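Local structure of putative serine phosphatase (Pseudomonas aeruginosa, 6K4E) at residues B[100-105]-B[175-180]; B[104-109]-B[296-301]; B[194-199]-B[231-236]. The protein is a PP2C-type phosphatase domain that probably removes phosphate from a partner protein in the SiaABC threonine phosphorylation pathway, which controls biofilm formation. All coordinates share one frame; numbering follows the deposited sequence.

Overall arrangement
The three contacts sample the two antiparallel sheets of a PP2C-type beta sandwich. Interaction 1 lies at one end of the sheet that holds strands 95-101, 105-113 and 171-179. Interaction 3 joins two neighbouring strands, 194-197 and 231-236, of the other sheet. Interaction 2 bridges the sheets, from strand 105-113 to strand 293-300. Its centre is about 6 Å from that of interaction 1 and about 11 Å from that of interaction 3. Interactions 1 and 2 share D104 and G105. Along the chain interaction 1 closes before interaction 3 opens, and strand 293-300 comes last. This last strand pairs with 231-236 in its own sheet and packs against 105-113 of the other, so it borders all three contacts.

Interaction 1. Residues B[100-105]-B[175-180]; sequences REQADG and LVWVDR
W177 reaches across to the turn at 102-105 with the six-membered part of its indole. D104 and G105 receive it, and these three residues bury the most surface here. The D104 carboxylate meets the rim of the ring, with OD2 3.5 Å from W177 CZ2. The first torsion of D104 (chi1 63°) puts CG between the backbone N and the carbonyl carbon, which brings the carboxylate to that rim. Its plane is turned 47° from that of the indole. G105 has no side chain, so the ring nears its backbone: W177 CH2 is 3.5 Å from G105 C. Q102 sits on the adjoining rim, its CG 3.8 Å from W177 CZ3. W177 NE1 also makes a weak hydrogen bond, 3.4 Å, to D179 OD2 on its own strand. G105 CA makes a CA-H...O contact of 3.1 Å with V178 O. D104 and D179 bring like charges near, but each has another partner: D104 OD1 forms a salt bridge with R141, and D179 OD1 accepts from R182 N. The hairpin of strands 95-101 and 105-113 turns here beside the end of strand 171-179. W177 also touches P143 of helix 143-157, while V178 packs on F298 of the other sheet.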
ATOM      1  N   ARG B 100      15.607   8.453  -6.837  1.00 43.43           N
ATOM      2  CA  ARG B 100      16.345   7.376  -7.488  1.00 44.50           C
ATOM      3  C   ARG B 100      17.628   7.950  -8.109  1.00 49.33           C
ATOM      4  O   ARG B 100      17.563   8.649  -9.120  1.00 48.30           O
ATOM      5  CB  ARG B 100      15.463   6.694  -8.546  1.00 43.61           C
ATOM      6  CG  ARG B 100      16.147   5.533  -9.300  1.00 53.67           C
ATOM      7  CD  ARG B 100      16.349   4.286  -8.442  1.00 60.75           C
ATOM      8  NE  ARG B 100      15.063   3.690  -8.060  1.00 65.38           N
ATOM      9  CZ  ARG B 100      14.475   2.676  -8.680  1.00 71.77           C
ATOM     10  NH1 ARG B 100      15.079   2.065  -9.690  1.00 63.29           N
ATOM     11  NH2 ARG B 100      13.277   2.270  -8.299  1.00 54.87           N
ATOM     12  N   GLU B 101      18.771   7.651  -7.502  1.00 47.00           N
ATOM     13  CA  GLU B 101      20.069   8.087  -7.998  1.00 47.96           C
ATOM     14  C   GLU B 101      20.537   7.239  -9.178  1.00 52.26           C
ATOM     15  O   GLU B 101      20.457   6.017  -9.145  1.00 51.47           O
ATOM     16  CB  GLU B 101      21.125   8.023  -6.888  1.00 50.07           C
ATOM     17  CG  GLU B 101      22.418   8.738  -7.257  1.00 65.78           C
ATOM     18  CD  GLU B 101      23.721   8.179  -6.705  1.00 93.01           C
ATOM     19  OE1 GLU B 101      23.722   7.054  -6.153  1.00 89.31           O
ATOM     20  OE2 GLU B 101      24.754   8.871  -6.849  1.00 92.97           O
ATOM     21  N   GLN B 102      21.070   7.904 -10.206  1.00 49.32           N
ATOM     22  CA  GLN B 102      21.695   7.256 -11.351  1.00 49.91           C
ATOM     23  C   GLN B 102      23.125   7.778 -11.438  1.00 53.40           C
ATOM     24  O   GLN B 102      23.481   8.693 -10.701  1.00 54.39           O
ATOM     25  CB  GLN B 102      20.920   7.544 -12.645  1.00 51.10           C
ATOM     26  CG  GLN B 102      19.518   6.945 -12.687  1.00 60.33           C
ATOM     27  CD  GLN B 102      19.445   5.425 -12.743  1.00 78.55           C
ATOM     28  OE1 GLN B 102      18.402   4.857 -12.461  1.00 73.62           O
ATOM     29  NE2 GLN B 102      20.524   4.708 -13.119  1.00 71.07           N
ATOM     30  N   ALA B 103      23.949   7.219 -12.312  1.00 50.12           N
ATOM     31  CA  ALA B 103      25.330   7.691 -12.447  1.00 50.63           C
ATOM     32  C   ALA B 103      25.397   9.098 -13.086  1.00 54.41           C
ATOM     33  O   ALA B 103      26.218   9.929 -12.680  1.00 53.37           O
ATOM     34  CB  ALA B 103      26.125   6.702 -13.286  1.00 52.87           C
ATOM     35  N   ASP B 104      24.491   9.355 -14.051  1.00 50.52           N
ATOM     36  CA  ASP B 104      24.403  10.562 -14.863  1.00 50.93           C
ATOM     37  C   ASP B 104      23.449  11.649 -14.334  1.00 53.31           C
ATOM     38  O   ASP B 104      23.410  12.733 -14.903  1.00 52.25           O
ATOM     39  CB  ASP B 104      24.036  10.179 -16.307  1.00 54.18           C
ATOM     40  CG  ASP B 104      22.685   9.520 -16.475  1.00 67.47           C
ATOM     41  OD1 ASP B 104      22.317   8.679 -15.613  1.00 68.33           O
ATOM     42  OD2 ASP B 104      22.022   9.786 -17.502  1.00 75.48           O
ATOM     43  N   GLY B 105      22.721  11.356 -13.256  1.00 48.78           N
ATOM     44  CA  GLY B 105      21.781  12.275 -12.640  1.00 46.35           C
ATOM     45  C   GLY B 105      20.842  11.589 -11.675  1.00 50.63           C
ATOM     46  O   GLY B 105      21.148  10.508 -11.181  1.00 51.38           O
ATOM     47  N   LEU B 175       7.345  15.119 -10.762  1.00 42.63           N
ATOM     48  CA  LEU B 175       8.531  14.288 -10.958  1.00 43.92           C
ATOM     49  C   LEU B 175       9.549  15.009 -11.782  1.00 46.02           C
ATOM     50  O   LEU B 175       9.212  15.551 -12.824  1.00 46.87           O
ATOM     51  CB  LEU B 175       8.169  13.002 -11.702  1.00 45.79           C
ATOM     52  CG  LEU B 175       7.788  11.801 -10.894  1.00 52.41           C
ATOM     53  CD1 LEU B 175       7.446  10.704 -11.811  1.00 54.05           C
ATOM     54  CD2 LEU B 175       8.942  11.336 -10.008  1.00 56.73           C
ATOM     55  N   VAL B 176      10.808  14.948 -11.367  1.00 41.68           N
ATOM     56  CA  VAL B 176      11.897  15.625 -12.057  1.00 40.47           C
ATOM     57  C   VAL B 176      13.071  14.683 -12.343  1.00 45.53           C
ATOM     58  O   VAL B 176      13.581  14.043 -11.424  1.00 45.87           O
ATOM     59  CB  VAL B 176      12.357  16.851 -11.216  1.00 41.98           C
ATOM     60  CG1 VAL B 176      13.587  17.516 -11.814  1.00 41.82           C
ATOM     61  CG2 VAL B 176      11.235  17.878 -11.022  1.00 41.05           C
ATOM     62  N   TRP B 177      13.548  14.662 -13.592  1.00 41.83           N
ATOM     63  CA  TRP B 177      14.783  13.964 -13.916  1.00 42.53           C
ATOM     64  C   TRP B 177      15.863  15.066 -14.046  1.00 44.98           C
ATOM     65  O   TRP B 177      15.776  15.908 -14.940  1.00 43.20           O
ATOM     66  CB  TRP B 177      14.685  13.101 -15.204  1.00 42.51           C
ATOM     67  CG  TRP B 177      16.035  12.744 -15.756  1.00 44.40           C
ATOM     68  CD1 TRP B 177      16.618  13.268 -16.868  1.00 48.34           C
ATOM     69  CD2 TRP B 177      17.012  11.872 -15.164  1.00 44.56           C
ATOM     70  NE1 TRP B 177      17.872  12.731 -17.041  1.00 48.83           N
ATOM     71  CE2 TRP B 177      18.156  11.902 -15.991  1.00 49.32           C
ATOM     72  CE3 TRP B 177      17.012  11.014 -14.049  1.00 45.62           C
ATOM     73  CZ2 TRP B 177      19.312  11.165 -15.701  1.00 48.95           C
ATOM     74  CZ3 TRP B 177      18.144  10.263 -13.782  1.00 47.36           C
ATOM     75  CH2 TRP B 177      19.281  10.349 -14.597  1.00 48.82           C
ATOM     76  N   VAL B 178      16.825  15.093 -13.110  1.00 41.30           N
ATOM     77  CA  VAL B 178      17.945  16.042 -13.100  1.00 40.23           C
ATOM     78  C   VAL B 178      19.082  15.376 -13.835  1.00 44.88           C
ATOM     79  O   VAL B 178      19.689  14.455 -13.301  1.00 45.04           O
ATOM     80  CB  VAL B 178      18.372  16.448 -11.663  1.00 42.31           C
ATOM     81  CG1 VAL B 178      19.593  17.381 -11.667  1.00 41.33           C
ATOM     82  CG2 VAL B 178      17.210  17.075 -10.913  1.00 41.19           C
ATOM     83  N   ASP B 179      19.319  15.767 -15.075  1.00 42.44           N
ATOM     84  CA  ASP B 179      20.390  15.170 -15.864  1.00 43.16           C
ATOM     85  C   ASP B 179      21.652  16.021 -15.683  1.00 47.84           C
ATOM     86  O   ASP B 179      21.860  16.974 -16.410  1.00 47.51           O
ATOM     87  CB  ASP B 179      19.950  15.057 -17.335  1.00 44.58           C
ATOM     88  CG  ASP B 179      20.819  14.200 -18.208  1.00 47.56           C
ATOM     89  OD1 ASP B 179      22.055  14.157 -17.967  1.00 46.46           O
ATOM     90  OD2 ASP B 179      20.299  13.658 -19.197  1.00 52.69           O
ATOM     91  N   ARG B 180      22.479  15.685 -14.695  1.00 47.57           N
ATOM     92  CA  ARG B 180      23.703  16.434 -14.384  1.00 48.34           C
ATOM     93  C   ARG B 180      24.719  16.435 -15.535  1.00 52.69           C
ATOM     94  O   ARG B 180      25.254  17.495 -15.869  1.00 53.94           O
ATOM     95  CB  ARG B 180      24.322  15.935 -13.066  1.00 51.06           C
ATOM     96  CG  ARG B 180      23.432  16.206 -11.829  1.00 59.94           C
ATOM     97  CD  ARG B 180      23.585  15.166 -10.733  1.00 79.76           C
ATOM     98  NE  ARG B 180      24.882  15.267 -10.060  1.00101.13           N
ATOM     99  CZ  ARG B 180      25.893  14.419 -10.237  1.00120.53           C
ATOM    100  NH1 ARG B 180      25.762  13.376 -11.052  1.00107.86           N
ATOM    101  NH2 ARG B 180      27.038  14.601  -9.592  1.00108.01           N
TER

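Interaction 2. Residues B[104-109]-B[296-301]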
ATOM      1  N   ASP B 104      24.491   9.355 -14.051  1.00 50.52           N
ATOM      2  CA  ASP B 104      24.403  10.562 -14.863  1.00 50.93           C
ATOM      3  C   ASP B 104      23.449  11.649 -14.334  1.00 53.31           C
ATOM      4  O   ASP B 104      23.410  12.733 -14.903  1.00 52.25           O
ATOM      5  CB  ASP B 104      24.036  10.179 -16.307  1.00 54.18           C
ATOM      6  CG  ASP B 104      22.685   9.520 -16.475  1.00 67.47           C
ATOM      7  OD1 ASP B 104      22.317   8.679 -15.613  1.00 68.33           O
ATOM      8  OD2 ASP B 104      22.022   9.786 -17.502  1.00 75.48           O
ATOM      9  N   GLY B 105      22.721  11.356 -13.256  1.00 48.78           N
ATOM     10  CA  GLY B 105      21.781  12.275 -12.640  1.00 46.35           C
ATOM     11  C   GLY B 105      20.842  11.589 -11.675  1.00 50.63           C
ATOM     12  O   GLY B 105      21.148  10.508 -11.181  1.00 51.38           O
ATOM     13  N   TYR B 106      19.681  12.198 -11.385  1.00 44.78           N
ATOM     14  CA  TYR B 106      18.752  11.567 -10.449  1.00 41.62           C
ATOM     15  C   TYR B 106      17.325  11.903 -10.713  1.00 44.11           C
ATOM     16  O   TYR B 106      17.005  12.976 -11.275  1.00 42.95           O
ATOM     17  CB  TYR B 106      19.115  11.892  -8.979  1.00 41.16           C
ATOM     18  CG  TYR B 106      19.239  13.368  -8.674  1.00 39.53           C
ATOM     19  CD1 TYR B 106      18.154  14.097  -8.205  1.00 39.46           C
ATOM     20  CD2 TYR B 106      20.462  14.025  -8.803  1.00 40.58           C
ATOM     21  CE1 TYR B 106      18.273  15.460  -7.908  1.00 36.64           C
ATOM     22  CE2 TYR B 106      20.583  15.386  -8.541  1.00 39.75           C
ATOM     23  CZ  TYR B 106      19.494  16.093  -8.066  1.00 44.82           C
ATOM     24  OH  TYR B 106      19.628  17.442  -7.803  1.00 45.32           O
ATOM     25  N   LEU B 107      16.455  11.008 -10.228  1.00 38.72           N
ATOM     26  CA  LEU B 107      15.018  11.186 -10.291  1.00 37.13           C
ATOM     27  C   LEU B 107      14.578  11.588  -8.916  1.00 39.58           C
ATOM     28  O   LEU B 107      14.957  10.958  -7.954  1.00 39.05           O
ATOM     29  CB  LEU B 107      14.310   9.899 -10.726  1.00 36.82           C
ATOM     30  CG  LEU B 107      12.774   9.955 -10.755  1.00 40.82           C
ATOM     31  CD1 LEU B 107      12.245  10.784 -11.966  1.00 40.35           C
ATOM     32  CD2 LEU B 107      12.222   8.591 -10.791  1.00 41.71           C
ATOM     33  N   ILE B 108      13.777  12.649  -8.821  1.00 37.88           N
ATOM     34  CA  ILE B 108      13.280  13.158  -7.541  1.00 35.04           C
ATOM     35  C   ILE B 108      11.822  13.620  -7.708  1.00 40.80           C
ATOM     36  O   ILE B 108      11.474  14.213  -8.724  1.00 42.88           O
ATOM     37  CB  ILE B 108      14.256  14.215  -7.018  1.00 36.00           C
ATOM     38  CG1 ILE B 108      14.005  14.553  -5.540  1.00 36.08           C
ATOM     39  CG2 ILE B 108      14.296  15.470  -7.916  1.00 35.14           C
ATOM     40  CD1 ILE B 108      15.235  15.370  -4.785  1.00 33.88           C
ATOM     41  N   GLY B 109      10.982  13.341  -6.733  1.00 36.81           N
ATOM     42  CA  GLY B 109       9.582  13.737  -6.840  1.00 37.34           C
ATOM     43  C   GLY B 109       8.780  13.737  -5.558  1.00 41.98           C
ATOM     44  O   GLY B 109       9.256  13.273  -4.529  1.00 43.03           O
ATOM     45  N   LEU B 296      10.202  19.030  -0.929  1.00 36.92           N
ATOM     46  CA  LEU B 296      11.446  18.378  -1.292  1.00 38.58           C
ATOM     47  C   LEU B 296      12.219  19.351  -2.157  1.00 42.07           C
ATOM     48  O   LEU B 296      11.732  19.810  -3.195  1.00 40.10           O
ATOM     49  CB  LEU B 296      11.202  17.026  -1.995  1.00 39.56           C
ATOM     50  CG  LEU B 296      12.422  16.140  -2.296  1.00 44.89           C
ATOM     51  CD1 LEU B 296      13.435  16.130  -1.150  1.00 45.50           C
ATOM     52  CD2 LEU B 296      11.988  14.748  -2.690  1.00 42.27           C
ATOM     53  N   SER B 297      13.389  19.756  -1.653  1.00 38.35           N
ATOM     54  CA  SER B 297      14.216  20.720  -2.340  1.00 37.21           C
ATOM     55  C   SER B 297      15.516  20.093  -2.690  1.00 39.12           C
ATOM     56  O   SER B 297      15.965  19.209  -1.981  1.00 39.97           O
ATOM     57  CB  SER B 297      14.419  21.965  -1.484  1.00 39.31           C
ATOM     58  OG  SER B 297      15.254  22.930  -2.105  1.00 40.22           O
ATOM     59  N   PHE B 298      16.095  20.535  -3.812  1.00 36.05           N
ATOM     60  CA  PHE B 298      17.356  20.073  -4.395  1.00 34.83           C
ATOM     61  C   PHE B 298      18.034  21.202  -5.147  1.00 38.70           C
ATOM     62  O   PHE B 298      17.370  22.110  -5.626  1.00 34.98           O
ATOM     63  CB  PHE B 298      17.128  18.850  -5.288  1.00 34.82           C
ATOM     64  CG  PHE B 298      16.174  19.023  -6.449  1.00 33.87           C
ATOM     65  CD1 PHE B 298      14.796  18.950  -6.262  1.00 33.24           C
ATOM     66  CD2 PHE B 298      16.650  19.197  -7.735  1.00 33.84           C
ATOM     67  CE1 PHE B 298      13.910  19.078  -7.350  1.00 32.61           C
ATOM     68  CE2 PHE B 298      15.765  19.331  -8.813  1.00 36.00           C
ATOM     69  CZ  PHE B 298      14.400  19.256  -8.620  1.00 31.78           C
ATOM     70  N   ARG B 299      19.361  21.197  -5.194  1.00 39.88           N
ATOM     71  CA  ARG B 299      20.089  22.284  -5.823  1.00 41.84           C
ATOM     72  C   ARG B 299      21.157  21.772  -6.774  1.00 50.36           C
ATOM     73  O   ARG B 299      21.803  20.765  -6.483  1.00 49.27           O
ATOM     74  CB  ARG B 299      20.700  23.176  -4.721  1.00 42.94           C
ATOM     75  CG  ARG B 299      21.655  24.244  -5.216  1.00 46.47           C
ATOM     76  CD  ARG B 299      21.940  25.241  -4.144  1.00 53.19           C
ATOM     77  NE  ARG B 299      23.079  26.085  -4.489  1.00 59.87           N
ATOM     78  CZ  ARG B 299      22.997  27.376  -4.783  1.00 68.98           C
ATOM     79  NH1 ARG B 299      21.816  27.986  -4.801  1.00 57.39           N
ATOM     80  NH2 ARG B 299      24.091  28.069  -5.065  1.00 49.71           N
ATOM     81  N   PHE B 300      21.338  22.474  -7.915  1.00 50.30           N
ATOM     82  CA  PHE B 300      22.393  22.152  -8.866  1.00 51.62           C
ATOM     83  C   PHE B 300      23.548  23.122  -8.692  1.00 55.91           C
ATOM     84  O   PHE B 300      23.343  24.334  -8.655  1.00 55.52           O
ATOM     85  CB  PHE B 300      21.909  22.072 -10.336  1.00 53.76           C
ATOM     86  CG  PHE B 300      23.003  21.565 -11.260  1.00 55.83           C
ATOM     87  CD1 PHE B 300      23.409  20.231 -11.223  1.00 58.46           C
ATOM     88  CD2 PHE B 300      23.685  22.442 -12.103  1.00 57.12           C
ATOM     89  CE1 PHE B 300      24.461  19.780 -12.025  1.00 60.58           C
ATOM     90  CE2 PHE B 300      24.738  21.989 -12.904  1.00 60.72           C
ATOM     91  CZ  PHE B 300      25.119  20.662 -12.863  1.00 59.47           C
ATOM     92  N   ASP B 301      24.756  22.552  -8.523  1.00 55.12           N
ATOM     93  CA  ASP B 301      26.064  23.182  -8.300  1.00 85.49           C
ATOM     94  C   ASP B 301      26.017  24.403  -7.378  1.00104.23           C
ATOM     95  O   ASP B 301      25.971  24.239  -6.160  1.00 60.08           O
ATOM     96  CB  ASP B 301      26.760  23.506  -9.627  1.00 88.41           C
ATOM     97  CG  ASP B 301      27.645  22.388 -10.161  1.00101.42           C
ATOM     98  OD1 ASP B 301      27.248  21.205 -10.042  1.00101.75           O
ATOM     99  OD2 ASP B 301      28.726  22.699 -10.715  1.00109.53           O
TER
HETATM  100  O   HOH W   1      22.164  18.386  -7.744  1.00 50.61           O
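I108 is the bump at the middle of this contact, and L296 and F298 form the hollow that takes it. Its two branches go to different places. CG2 sits over one face of the F298 ring, 3.8 Å from the centroid and 17° off the ring normal, in a CH-pi contact. CG1 presses on L296, with I108 CG1 only 3.5 Å from L296 CD2, tighter than usual for two carbons. The methyl CD1 fits between them, touching both L296 CG and F298 CD1. With CG1 anti to the backbone N (chi1 -166°), the longer branch extends to that junction while CG2 stays over the phenyl ring. L296 CD2 also rests on the backbone at G109, 3.6 Å from G109 O. Strands 105-109 and 296-300 belong to different sheets. Their axes come no nearer than 8.3 Å and run at 148° to each other, and no hydrogen bond passes directly between them. This is the face-to-face meeting of the two sheets in the PP2C-type beta sandwich. V176 and V178 of strand 171-179 pack on F298 as well, and F298 meets F233 of its own sheet with the rings nearly parallel. Y106 comes in beside the CD2 corner of F298, on the same side of the ring plane as I108 CG2. Its hydroxyl oxygen lies 3.5 Å from F298 CD2, and its CE1 carbon touches the same atom more loosely. The phenol is directed across the gap between the sheets, and its OH stops short of the opposite backbone. A water closes the remaining distance. It lies 2.7 Å from Y106 OH, at the edge of the tyrosine ring, and donates to R299 O.

Interaction 3. Residues B[194-199]-B[231-236]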
ATOM      1  N   LEU B 194       6.938  22.747 -10.278  1.00 37.21           N
ATOM      2  CA  LEU B 194       8.341  22.809  -9.927  1.00 36.51           C
ATOM      3  C   LEU B 194       8.691  24.300  -9.830  1.00 42.28           C
ATOM      4  O   LEU B 194       8.499  25.043 -10.781  1.00 41.48           O
ATOM      5  CB  LEU B 194       9.243  22.087 -10.934  1.00 37.26           C
ATOM      6  CG  LEU B 194      10.762  22.224 -10.688  1.00 40.41           C
ATOM      7  CD1 LEU B 194      11.218  21.408  -9.513  1.00 40.04           C
ATOM      8  CD2 LEU B 194      11.513  21.811 -11.877  1.00 41.65           C
ATOM      9  N   TYR B 195       9.151  24.739  -8.656  1.00 39.13           N
ATOM     10  CA  TYR B 195       9.565  26.095  -8.430  1.00 38.60           C
ATOM     11  C   TYR B 195      11.106  26.081  -8.517  1.00 44.73           C
ATOM     12  O   TYR B 195      11.729  25.104  -8.112  1.00 42.33           O
ATOM     13  CB  TYR B 195       9.125  26.529  -7.040  1.00 38.71           C
ATOM     14  CG  TYR B 195       7.707  27.044  -6.967  1.00 41.98           C
ATOM     15  CD1 TYR B 195       7.414  28.378  -7.236  1.00 44.33           C
ATOM     16  CD2 TYR B 195       6.658  26.212  -6.569  1.00 42.94           C
ATOM     17  CE1 TYR B 195       6.113  28.865  -7.161  1.00 44.45           C
ATOM     18  CE2 TYR B 195       5.348  26.689  -6.489  1.00 44.26           C
ATOM     19  CZ  TYR B 195       5.082  28.021  -6.787  1.00 54.07           C
ATOM     20  OH  TYR B 195       3.818  28.542  -6.661  1.00 59.33           O
ATOM     21  N   ALA B 196      11.704  27.115  -9.109  1.00 43.86           N
ATOM     22  CA  ALA B 196      13.165  27.257  -9.248  1.00 43.95           C
ATOM     23  C   ALA B 196      13.508  28.680  -8.936  1.00 48.55           C
ATOM     24  O   ALA B 196      12.786  29.581  -9.364  1.00 48.18           O
ATOM     25  CB  ALA B 196      13.609  26.939 -10.665  1.00 45.06           C
ATOM     26  N   SER B 197      14.599  28.895  -8.201  1.00 44.66           N
ATOM     27  CA  SER B 197      15.027  30.231  -7.844  1.00 44.31           C
ATOM     28  C   SER B 197      16.549  30.344  -7.681  1.00 47.63           C
ATOM     29  O   SER B 197      17.198  29.424  -7.189  1.00 44.89           O
ATOM     30  CB  SER B 197      14.308  30.714  -6.591  1.00 44.79           C
ATOM     31  OG  SER B 197      14.623  32.079  -6.412  1.00 54.60           O
ATOM     32  N   ASP B 198      17.105  31.483  -8.101  1.00 46.74           N
ATOM     33  CA  ASP B 198      18.530  31.767  -7.936  1.00 48.23           C
ATOM     34  C   ASP B 198      18.741  32.853  -6.860  1.00 53.66           C
ATOM     35  O   ASP B 198      19.866  33.321  -6.670  1.00 54.19           O
ATOM     36  CB  ASP B 198      19.170  32.151  -9.284  1.00 50.79           C
ATOM     37  CG  ASP B 198      18.653  33.448  -9.910  1.00 55.82           C
ATOM     38  OD1 ASP B 198      17.580  33.938  -9.482  1.00 54.90           O
ATOM     39  OD2 ASP B 198      19.298  33.951 -10.850  1.00 62.16           O
ATOM     40  N   GLY B 199      17.649  33.225  -6.179  1.00 50.21           N
ATOM     41  CA  GLY B 199      17.612  34.263  -5.157  1.00 50.86           C
ATOM     42  C   GLY B 199      17.216  35.615  -5.715  1.00 57.95           C
ATOM     43  O   GLY B 199      17.017  36.559  -4.948  1.00 60.48           O
ATOM     44  N   TRP B 231      21.060  27.602  -8.773  1.00 45.23           N
ATOM     45  CA  TRP B 231      19.609  27.457  -8.719  1.00 42.26           C
ATOM     46  C   TRP B 231      19.179  26.404  -7.733  1.00 45.48           C
ATOM     47  O   TRP B 231      19.712  25.287  -7.720  1.00 46.11           O
ATOM     48  CB  TRP B 231      19.035  27.147 -10.135  1.00 39.42           C
ATOM     49  CG  TRP B 231      19.036  28.339 -11.041  1.00 39.36           C
ATOM     50  CD1 TRP B 231      20.112  28.884 -11.682  1.00 42.49           C
ATOM     51  CD2 TRP B 231      17.914  29.169 -11.352  1.00 39.51           C
ATOM     52  NE1 TRP B 231      19.726  29.997 -12.384  1.00 42.20           N
ATOM     53  CE2 TRP B 231      18.376  30.190 -12.210  1.00 43.38           C
ATOM     54  CE3 TRP B 231      16.544  29.148 -10.988  1.00 40.63           C
ATOM     55  CZ2 TRP B 231      17.524  31.181 -12.710  1.00 43.77           C
ATOM     56  CZ3 TRP B 231      15.700  30.133 -11.479  1.00 42.04           C
ATOM     57  CH2 TRP B 231      16.188  31.137 -12.326  1.00 43.77           C
ATOM     58  N   THR B 232      18.169  26.749  -6.922  1.00 41.48           N
ATOM     59  CA  THR B 232      17.556  25.825  -5.963  1.00 38.84           C
ATOM     60  C   THR B 232      16.174  25.514  -6.517  1.00 41.73           C
ATOM     61  O   THR B 232      15.506  26.414  -7.024  1.00 39.97           O
ATOM     62  CB  THR B 232      17.547  26.394  -4.517  1.00 39.91           C
ATOM     63  OG1 THR B 232      18.858  26.846  -4.195  1.00 42.32           O
ATOM     64  CG2 THR B 232      17.161  25.351  -3.497  1.00 39.33           C
ATOM     65  N   PHE B 233      15.792  24.238  -6.485  1.00 36.89           N
ATOM     66  CA  PHE B 233      14.528  23.734  -7.004  1.00 35.39           C
ATOM     67  C   PHE B 233      13.691  23.269  -5.846  1.00 39.29           C
ATOM     68  O   PHE B 233      14.245  22.921  -4.803  1.00 36.88           O
ATOM     69  CB  PHE B 233      14.749  22.594  -8.022  1.00 36.06           C
ATOM     70  CG  PHE B 233      15.504  23.029  -9.257  1.00 37.22           C
ATOM     71  CD1 PHE B 233      16.894  23.011  -9.283  1.00 40.28           C
ATOM     72  CD2 PHE B 233      14.831  23.536 -10.363  1.00 39.83           C
ATOM     73  CE1 PHE B 233      17.594  23.469 -10.396  1.00 41.90           C
ATOM     74  CE2 PHE B 233      15.537  23.999 -11.481  1.00 43.33           C
ATOM     75  CZ  PHE B 233      16.913  23.943 -11.492  1.00 41.31           C
ATOM     76  N   TYR B 234      12.352  23.376  -5.985  1.00 35.05           N
ATOM     77  CA  TYR B 234      11.439  23.076  -4.897  1.00 34.01           C
ATOM     78  C   TYR B 234      10.238  22.378  -5.417  1.00 38.31           C
ATOM     79  O   TYR B 234       9.570  22.871  -6.320  1.00 36.95           O
ATOM     80  CB  TYR B 234      10.964  24.361  -4.190  1.00 35.48           C
ATOM     81  CG  TYR B 234      12.076  25.252  -3.712  1.00 33.61           C
ATOM     82  CD1 TYR B 234      12.642  26.206  -4.556  1.00 33.63           C
ATOM     83  CD2 TYR B 234      12.566  25.153  -2.407  1.00 33.42           C
ATOM     84  CE1 TYR B 234      13.666  27.040  -4.112  1.00 31.20           C
ATOM     85  CE2 TYR B 234      13.620  25.951  -1.971  1.00 33.55           C
ATOM     86  CZ  TYR B 234      14.142  26.907  -2.820  1.00 37.44           C
ATOM     87  OH  TYR B 234      15.156  27.695  -2.391  1.00 44.95           O
ATOM     88  N   LEU B 235       9.942  21.233  -4.807  1.00 37.73           N
ATOM     89  CA  LEU B 235       8.794  20.412  -5.135  1.00 38.08           C
ATOM     90  C   LEU B 235       7.962  20.372  -3.885  1.00 38.99           C
ATOM     91  O   LEU B 235       8.363  19.740  -2.924  1.00 38.24           O
ATOM     92  CB  LEU B 235       9.251  18.994  -5.541  1.00 38.54           C
ATOM     93  CG  LEU B 235       9.736  18.844  -6.981  1.00 44.82           C
ATOM     94  CD1 LEU B 235      10.379  17.472  -7.202  1.00 46.36           C
ATOM     95  CD2 LEU B 235       8.592  19.049  -7.992  1.00 44.75           C
ATOM     96  N   SER B 236       6.811  21.032  -3.889  1.00 35.06           N
ATOM     97  CA  SER B 236       5.951  21.037  -2.721  1.00 35.44           C
ATOM     98  C   SER B 236       4.553  20.566  -3.084  1.00 38.55           C
ATOM     99  O   SER B 236       4.055  20.905  -4.145  1.00 37.34           O
ATOM    100  CB  SER B 236       5.872  22.447  -2.131  1.00 38.94           C
ATOM    101  OG  SER B 236       4.852  22.544  -1.150  1.00 43.20           O
TER
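Y195 and Y234 face each other as a hydrogen-bonded pair of antiparallel strands. Y195 N donates to Y234 O over 3.0 Å, nearly straight at 173° and in the carbonyl plane. The return bond from Y234 N to Y195 O is shorter, 2.8 Å, but more bent. S197 and T232 repeat the pattern two residues on. Here S197 N reaches T232 O and T232 N reaches S197 O, each at 2.9 Å. Between these pairs lies A196 opposite F233, a non-hydrogen-bonded pair, where A196 CB touches F233 CE2 at 3.6 Å. A196 shares its side of the sheet with L194, F233 and L235, and this side faces the other sheet of the sandwich. L194 CD1 meets L235 CD2, and L194 also touches F298. Y195, S197, T232 and Y234 occupy the other side, towards helix 254-264, where the Y195 ring meets F257 edge-to-face. S197, T232 and Y234 have polar partners beyond the pair. Y234 OH bonds to Q272 of helix 269-284, and T232 OG1 to the loop carbonyl A265 O and to R299 of the adjacent strand. S197 OG accepts from G199 N, forming an ST turn, and bonds to E201 O. At the end of the strand D198 lies flat against W231. D198 CB is over the indole, 3.8 Å from the centroid of the five-membered ring. Its chi1 of 65° lays the carboxylate alongside the indole, stacked with its plane 20° from the ring. D198 OD1 accepts from the backbone N of both E200 and E201. Four backbone bonds therefore hold the strand pairing, while the buried hydroxyls of T232 and Y234 are satisfied from outside the two segments, by A265 O, R299 and Q272.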